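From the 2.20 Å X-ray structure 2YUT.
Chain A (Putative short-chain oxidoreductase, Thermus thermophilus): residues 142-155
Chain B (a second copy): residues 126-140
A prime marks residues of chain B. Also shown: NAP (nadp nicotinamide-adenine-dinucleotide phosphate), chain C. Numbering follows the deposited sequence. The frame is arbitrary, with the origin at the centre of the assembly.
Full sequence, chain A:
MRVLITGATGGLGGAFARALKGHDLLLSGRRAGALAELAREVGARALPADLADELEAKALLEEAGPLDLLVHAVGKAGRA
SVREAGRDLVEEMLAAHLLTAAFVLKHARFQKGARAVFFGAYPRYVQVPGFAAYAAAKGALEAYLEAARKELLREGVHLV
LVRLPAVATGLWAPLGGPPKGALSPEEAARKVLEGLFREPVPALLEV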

# COMPACT_ATOMS: atom_id res chain seq x y z
N GLU A 142 -4.46 -4.08 -3.72
CA GLU A 142 -4.34 -5.13 -4.72
C GLU A 142 -3.30 -6.16 -4.34
O GLU A 142 -3.49 -7.36 -4.57
CB GLU A 142 -4.00 -4.53 -6.10
CG GLU A 142 -4.98 -3.48 -6.60
CD GLU A 142 -4.81 -3.18 -8.08
OE1 GLU A 142 -3.66 -3.22 -8.57
OE2 GLU A 142 -5.82 -2.90 -8.77
N ALA A 143 -2.19 -5.71 -3.76
CA ALA A 143 -1.13 -6.62 -3.35
C ALA A 143 -1.63 -7.48 -2.20
O ALA A 143 -1.37 -8.69 -2.16
CB ALA A 143 0.12 -5.83 -2.93
N TYR A 144 -2.34 -6.86 -1.27
CA TYR A 144 -2.87 -7.58 -0.11
C TYR A 144 -3.79 -8.72 -0.55
O TYR A 144 -3.68 -9.85 -0.07
CB TYR A 144 -3.65 -6.61 0.77
CG TYR A 144 -4.00 -7.17 2.13
CD1 TYR A 144 -3.02 -7.33 3.11
CD2 TYR A 144 -5.32 -7.52 2.45
CE1 TYR A 144 -3.34 -7.82 4.37
CE2 TYR A 144 -5.64 -8.01 3.71
CZ TYR A 144 -4.65 -8.15 4.67
OH TYR A 144 -4.97 -8.63 5.91
N LEU A 145 -4.70 -8.41 -1.47
CA LEU A 145 -5.67 -9.38 -1.97
C LEU A 145 -5.04 -10.51 -2.76
O LEU A 145 -5.45 -11.67 -2.63
CB LEU A 145 -6.72 -8.67 -2.82
CG LEU A 145 -7.59 -7.66 -2.06
CD1 LEU A 145 -8.50 -6.92 -3.02
CD2 LEU A 145 -8.40 -8.38 -1.00
N GLU A 146 -4.05 -10.20 -3.59
CA GLU A 146 -3.40 -11.23 -4.39
C GLU A 146 -2.75 -12.24 -3.46
O GLU A 146 -2.79 -13.44 -3.71
CB GLU A 146 -2.36 -10.61 -5.32
CG GLU A 146 -1.59 -11.63 -6.16
CD GLU A 146 -2.51 -12.63 -6.84
OE1 GLU A 146 -3.51 -12.20 -7.45
OE2 GLU A 146 -2.22 -13.85 -6.77
N ALA A 147 -2.15 -11.75 -2.38
CA ALA A 147 -1.49 -12.60 -1.41
C ALA A 147 -2.49 -13.45 -0.64
O ALA A 147 -2.25 -14.63 -0.37
CB ALA A 147 -0.68 -11.75 -0.43
N ALA A 148 -3.62 -12.84 -0.29
CA ALA A 148 -4.67 -13.51 0.46
C ALA A 148 -5.50 -14.47 -0.39
O ALA A 148 -6.24 -15.29 0.13
CB ALA A 148 -5.59 -12.47 1.09
N ARG A 149 -5.35 -14.35 -1.71
CA ARG A 149 -6.11 -15.16 -2.66
C ARG A 149 -6.17 -16.67 -2.35
O ARG A 149 -7.26 -17.23 -2.25
CB ARG A 149 -5.57 -14.93 -4.07
CG ARG A 149 -6.49 -15.41 -5.17
CD ARG A 149 -5.98 -14.98 -6.54
NE ARG A 149 -6.06 -13.53 -6.73
CZ ARG A 149 -7.19 -12.84 -6.82
NH1 ARG A 149 -8.36 -13.46 -6.72
NH2 ARG A 149 -7.16 -11.53 -7.00
N LYS A 150 -5.01 -17.31 -2.21
CA LYS A 150 -4.99 -18.75 -1.93
C LYS A 150 -5.48 -19.11 -0.53
O LYS A 150 -6.02 -20.19 -0.32
CB LYS A 150 -3.57 -19.31 -2.14
CG LYS A 150 -3.09 -19.21 -3.58
CD LYS A 150 -1.67 -19.72 -3.75
CE LYS A 150 -1.57 -21.21 -3.46
NZ LYS A 150 -0.21 -21.73 -3.78
N GLU A 151 -5.29 -18.20 0.41
CA GLU A 151 -5.75 -18.43 1.78
C GLU A 151 -7.27 -18.56 1.78
O GLU A 151 -7.82 -19.48 2.37
CB GLU A 151 -5.35 -17.27 2.69
CG GLU A 151 -3.88 -17.18 3.01
CD GLU A 151 -3.56 -16.04 3.96
OE1 GLU A 151 -4.21 -15.95 5.03
OE2 GLU A 151 -2.67 -15.23 3.64
N LEU A 152 -7.94 -17.62 1.12
CA LEU A 152 -9.40 -17.62 1.05
C LEU A 152 -9.97 -18.76 0.22
O LEU A 152 -11.00 -19.33 0.57
CB LEU A 152 -9.88 -16.27 0.51
CG LEU A 152 -9.97 -15.13 1.53
CD1 LEU A 152 -11.12 -15.39 2.49
CD2 LEU A 152 -8.65 -15.00 2.30
N LEU A 153 -9.29 -19.10 -0.87
CA LEU A 153 -9.76 -20.18 -1.73
C LEU A 153 -9.82 -21.48 -0.93
O LEU A 153 -10.65 -22.35 -1.21
CB LEU A 153 -8.84 -20.35 -2.94
CG LEU A 153 -9.34 -21.27 -4.05
CD1 LEU A 153 -10.70 -20.81 -4.56
CD2 LEU A 153 -8.33 -21.29 -5.18
N ARG A 154 -8.95 -21.61 0.06
CA ARG A 154 -8.90 -22.79 0.90
C ARG A 154 -10.20 -22.91 1.70
O ARG A 154 -10.59 -24.00 2.10
CB ARG A 154 -7.71 -22.72 1.86
CG ARG A 154 -6.35 -22.70 1.17
CD ARG A 154 -5.26 -22.27 2.14
NE ARG A 154 -3.95 -22.16 1.49
CZ ARG A 154 -2.88 -21.63 2.07
NH1 ARG A 154 -2.96 -21.15 3.31
NH2 ARG A 154 -1.73 -21.57 1.41
N GLU A 155 -10.85 -21.77 1.93
CA GLU A 155 -12.11 -21.74 2.66
C GLU A 155 -13.27 -21.81 1.67
O GLU A 155 -14.43 -21.74 2.07
CB GLU A 155 -12.24 -20.45 3.48
CG GLU A 155 -11.23 -20.29 4.60
CD GLU A 155 -11.46 -19.02 5.40
OE1 GLU A 155 -12.57 -18.84 5.95
OE2 GLU A 155 -10.53 -18.19 5.47
N VAL B 126 6.50 -11.98 -3.15
CA VAL B 126 5.92 -11.59 -1.87
C VAL B 126 4.40 -11.74 -1.79
O VAL B 126 3.84 -11.92 -0.70
CB VAL B 126 6.30 -10.13 -1.52
CG1 VAL B 126 7.82 -10.01 -1.41
CG2 VAL B 126 5.77 -9.18 -2.57
N GLN B 127 3.73 -11.67 -2.93
CA GLN B 127 2.28 -11.81 -2.95
C GLN B 127 1.87 -13.27 -2.84
O GLN B 127 1.33 -13.86 -3.78
CB GLN B 127 1.71 -11.17 -4.22
CG GLN B 127 1.66 -9.65 -4.11
CD GLN B 127 1.50 -8.97 -5.45
OE1 GLN B 127 1.00 -9.57 -6.41
NE2 GLN B 127 1.90 -7.71 -5.53
N VAL B 128 2.12 -13.84 -1.66
CA VAL B 128 1.82 -15.23 -1.37
C VAL B 128 1.29 -15.36 0.05
O VAL B 128 1.47 -14.47 0.88
CB VAL B 128 3.10 -16.10 -1.50
CG1 VAL B 128 3.77 -15.86 -2.85
CG2 VAL B 128 4.07 -15.79 -0.37
N PRO B 129 0.64 -16.50 0.36
CA PRO B 129 0.08 -16.75 1.69
C PRO B 129 1.08 -16.49 2.82
O PRO B 129 2.22 -16.95 2.76
CB PRO B 129 -0.32 -18.22 1.62
CG PRO B 129 -0.74 -18.36 0.18
CD PRO B 129 0.36 -17.63 -0.55
N GLY B 130 0.64 -15.75 3.83
CA GLY B 130 1.50 -15.45 4.95
C GLY B 130 2.17 -14.09 4.88
O GLY B 130 2.53 -13.53 5.92
N PHE B 131 2.32 -13.54 3.68
CA PHE B 131 2.97 -12.24 3.52
C PHE B 131 2.09 -11.11 2.98
O PHE B 131 2.61 -10.14 2.41
CB PHE B 131 4.20 -12.40 2.61
CG PHE B 131 5.26 -13.30 3.18
CD1 PHE B 131 5.72 -13.11 4.48
CD2 PHE B 131 5.81 -14.32 2.41
CE1 PHE B 131 6.72 -13.93 5.01
CE2 PHE B 131 6.81 -15.14 2.92
CZ PHE B 131 7.26 -14.95 4.23
N ALA B 132 0.78 -11.21 3.16
CA ALA B 132 -0.13 -10.18 2.67
C ALA B 132 0.24 -8.79 3.17
O ALA B 132 0.33 -7.84 2.40
CB ALA B 132 -1.56 -10.52 3.07
N ALA B 133 0.46 -8.67 4.48
CA ALA B 133 0.82 -7.39 5.06
C ALA B 133 2.09 -6.82 4.41
O ALA B 133 2.09 -5.67 3.95
CB ALA B 133 1.00 -7.54 6.57
N TYR B 134 3.15 -7.62 4.36
CA TYR B 134 4.41 -7.20 3.76
C TYR B 134 4.21 -6.83 2.29
O TYR B 134 4.69 -5.80 1.82
CB TYR B 134 5.45 -8.32 3.85
CG TYR B 134 6.84 -7.93 3.35
CD1 TYR B 134 7.76 -7.33 4.20
CD2 TYR B 134 7.22 -8.17 2.02
CE1 TYR B 134 9.03 -6.97 3.75
CE2 TYR B 134 8.50 -7.81 1.56
CZ TYR B 134 9.40 -7.21 2.44
OH TYR B 134 10.66 -6.86 2.01
N ALA B 135 3.50 -7.70 1.57
CA ALA B 135 3.22 -7.47 0.15
C ALA B 135 2.50 -6.15 -0.05
O ALA B 135 2.83 -5.38 -0.96
CB ALA B 135 2.39 -8.62 -0.41
N ALA B 136 1.50 -5.89 0.79
CA ALA B 136 0.72 -4.66 0.70
C ALA B 136 1.61 -3.43 0.90
O ALA B 136 1.51 -2.46 0.14
CB ALA B 136 -0.39 -4.67 1.76
N ALA B 137 2.46 -3.48 1.92
CA ALA B 137 3.34 -2.36 2.20
C ALA B 137 4.25 -2.04 1.01
O ALA B 137 4.45 -0.88 0.67
CB ALA B 137 4.18 -2.66 3.44
N LYS B 138 4.79 -3.08 0.37
CA LYS B 138 5.66 -2.89 -0.79
C LYS B 138 4.86 -2.48 -2.01
O LYS B 138 5.33 -1.71 -2.84
CB LYS B 138 6.45 -4.16 -1.10
CG LYS B 138 7.54 -4.48 -0.08
CD LYS B 138 8.53 -3.33 0.07
CE LYS B 138 9.75 -3.74 0.89
NZ LYS B 138 10.59 -2.56 1.28
N GLY B 139 3.64 -3.00 -2.12
CA GLY B 139 2.80 -2.64 -3.25
C GLY B 139 2.50 -1.15 -3.16
O GLY B 139 2.48 -0.45 -4.17
N ALA B 140 2.27 -0.67 -1.95
CA ALA B 140 1.97 0.74 -1.71
C ALA B 140 3.18 1.62 -1.98
O ALA B 140 3.07 2.67 -2.61
CB ALA B 140 1.50 0.93 -0.27
PA NAP C . 17.02 -5.21 8.22
O1A NAP C . 15.95 -5.78 9.28
O2A NAP C . 18.34 -5.86 8.33
O5B NAP C . 17.10 -3.63 8.49
C5B NAP C . 15.90 -2.85 8.59
C4B NAP C . 16.24 -1.39 8.87
O4B NAP C . 15.01 -0.65 8.94
C3B NAP C . 16.92 -1.26 10.24
O3B NAP C . 17.98 -0.30 10.17
C2B NAP C . 15.79 -0.72 11.11
O2B NAP C . 16.34 0.09 12.15
C1B NAP C . 15.13 0.20 10.09
N9A NAP C . 13.80 0.64 10.57
C8A NAP C . 12.75 -0.15 10.77
N7A NAP C . 11.74 0.58 11.23
C5A NAP C . 12.15 1.84 11.32
C6A NAP C . 11.55 3.02 11.75
N6A NAP C . 10.29 3.03 12.18
N1A NAP C . 12.27 4.15 11.73
C2A NAP C . 13.53 4.16 11.31
N3A NAP C . 14.12 3.05 10.90
C4A NAP C . 13.46 1.88 10.90
O3 NAP C . 16.32 -5.39 6.78
PN NAP C . 17.14 -5.36 5.39
O1N NAP C . 17.29 -6.74 4.88
O2N NAP C . 18.36 -4.53 5.54
O5D NAP C . 16.13 -4.61 4.39
C5D NAP C . 16.38 -3.27 3.96
C4D NAP C . 15.37 -2.83 2.90
O4D NAP C . 15.46 -3.77 1.81
C3D NAP C . 13.94 -2.94 3.44
O3D NAP C . 13.06 -2.05 2.75
C2D NAP C . 13.60 -4.39 3.09
O2D NAP C . 12.19 -4.59 3.03
C1D NAP C . 14.18 -4.41 1.68
N1N NAP C . 14.29 -5.78 1.12
C2N NAP C . 14.97 -6.77 1.83
C3N NAP C . 15.07 -8.06 1.31
C7N NAP C . 15.82 -9.14 2.08
O7N NAP C . 15.77 -10.32 1.73
N7N NAP C . 16.51 -8.71 3.13
C4N NAP C . 14.49 -8.35 0.08
C5N NAP C . 13.81 -7.37 -0.63
C6N NAP C . 13.71 -6.08 -0.11
P2B NAP C . 16.73 -0.51 13.59
O1X NAP C . 17.37 -1.97 13.35
O2X NAP C . 17.92 0.43 14.13
O3X NAP C . 15.57 -0.55 14.52
O HOH W 1 -0.98 -13.12 4.52

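This contact is a close, nearly antiparallel packing of two helices through alanine and glycine, extended at one end by a proline-bearing turn and a single weak hydrogen bond. It illustrates a general principle: small side chains let helices approach closely. The axes of helix 142-153 and helix 132-140 come within 7.4 Å at an angle of 151°, and the two stretches together bury 636 Å².

Ala147 lies at the centre. Its CB sits 3.5 Å from Ala132′ CA and 3.8 Å from Ala132′ CB, so methyl meets backbone with little space between. One turn earlier, Ala143 points toward the partner helix, its CB 3.4 Å from Ala135′ O and 4.2 Å from Gly139′ CA. Glycine suits this place: an ideal CB on Gly139′ would lie 2.8 Å from Ala143 CB, a clash. Tyr144 leaves its helix sideways, but its t rotamer brings the ring back to the partner, with CE1 3.5 Å from Ala132′ CB and the ring edge against Ala132′ O.

Before the partner helix begins, the chain continues the fit: Ala147 CA is 3.7 Å from Gln127′ C, and Ala147 O is 3.5 Å from Pro129′ N. Gln127′ packs along the first helix, its OE1 3.3 Å from Glu146 CG, while Glu146 OE1 is engaged within its own helix by a salt bridge with Arg149 NE (3.0 Å). Pro129′, in a type II turn, offers its ring to the aliphatic part of Lys150 (CB to Pro129′ CG, 3.8 Å) and to Arg154, whose NH2 is 3.6 Å from Pro129′ CG.

Glu151 supplies the polar element. Gly130′ N donates a weak hydrogen bond to Glu151 OE2 at 3.4 Å, and a water lies 2.8 Å from the same OE2, its O also 2.9 Å from Ala132′ N, which donates to it. The carboxylate thus bonds weakly to the turn directly and reaches Ala132′ N, at the start of the helix, through the water.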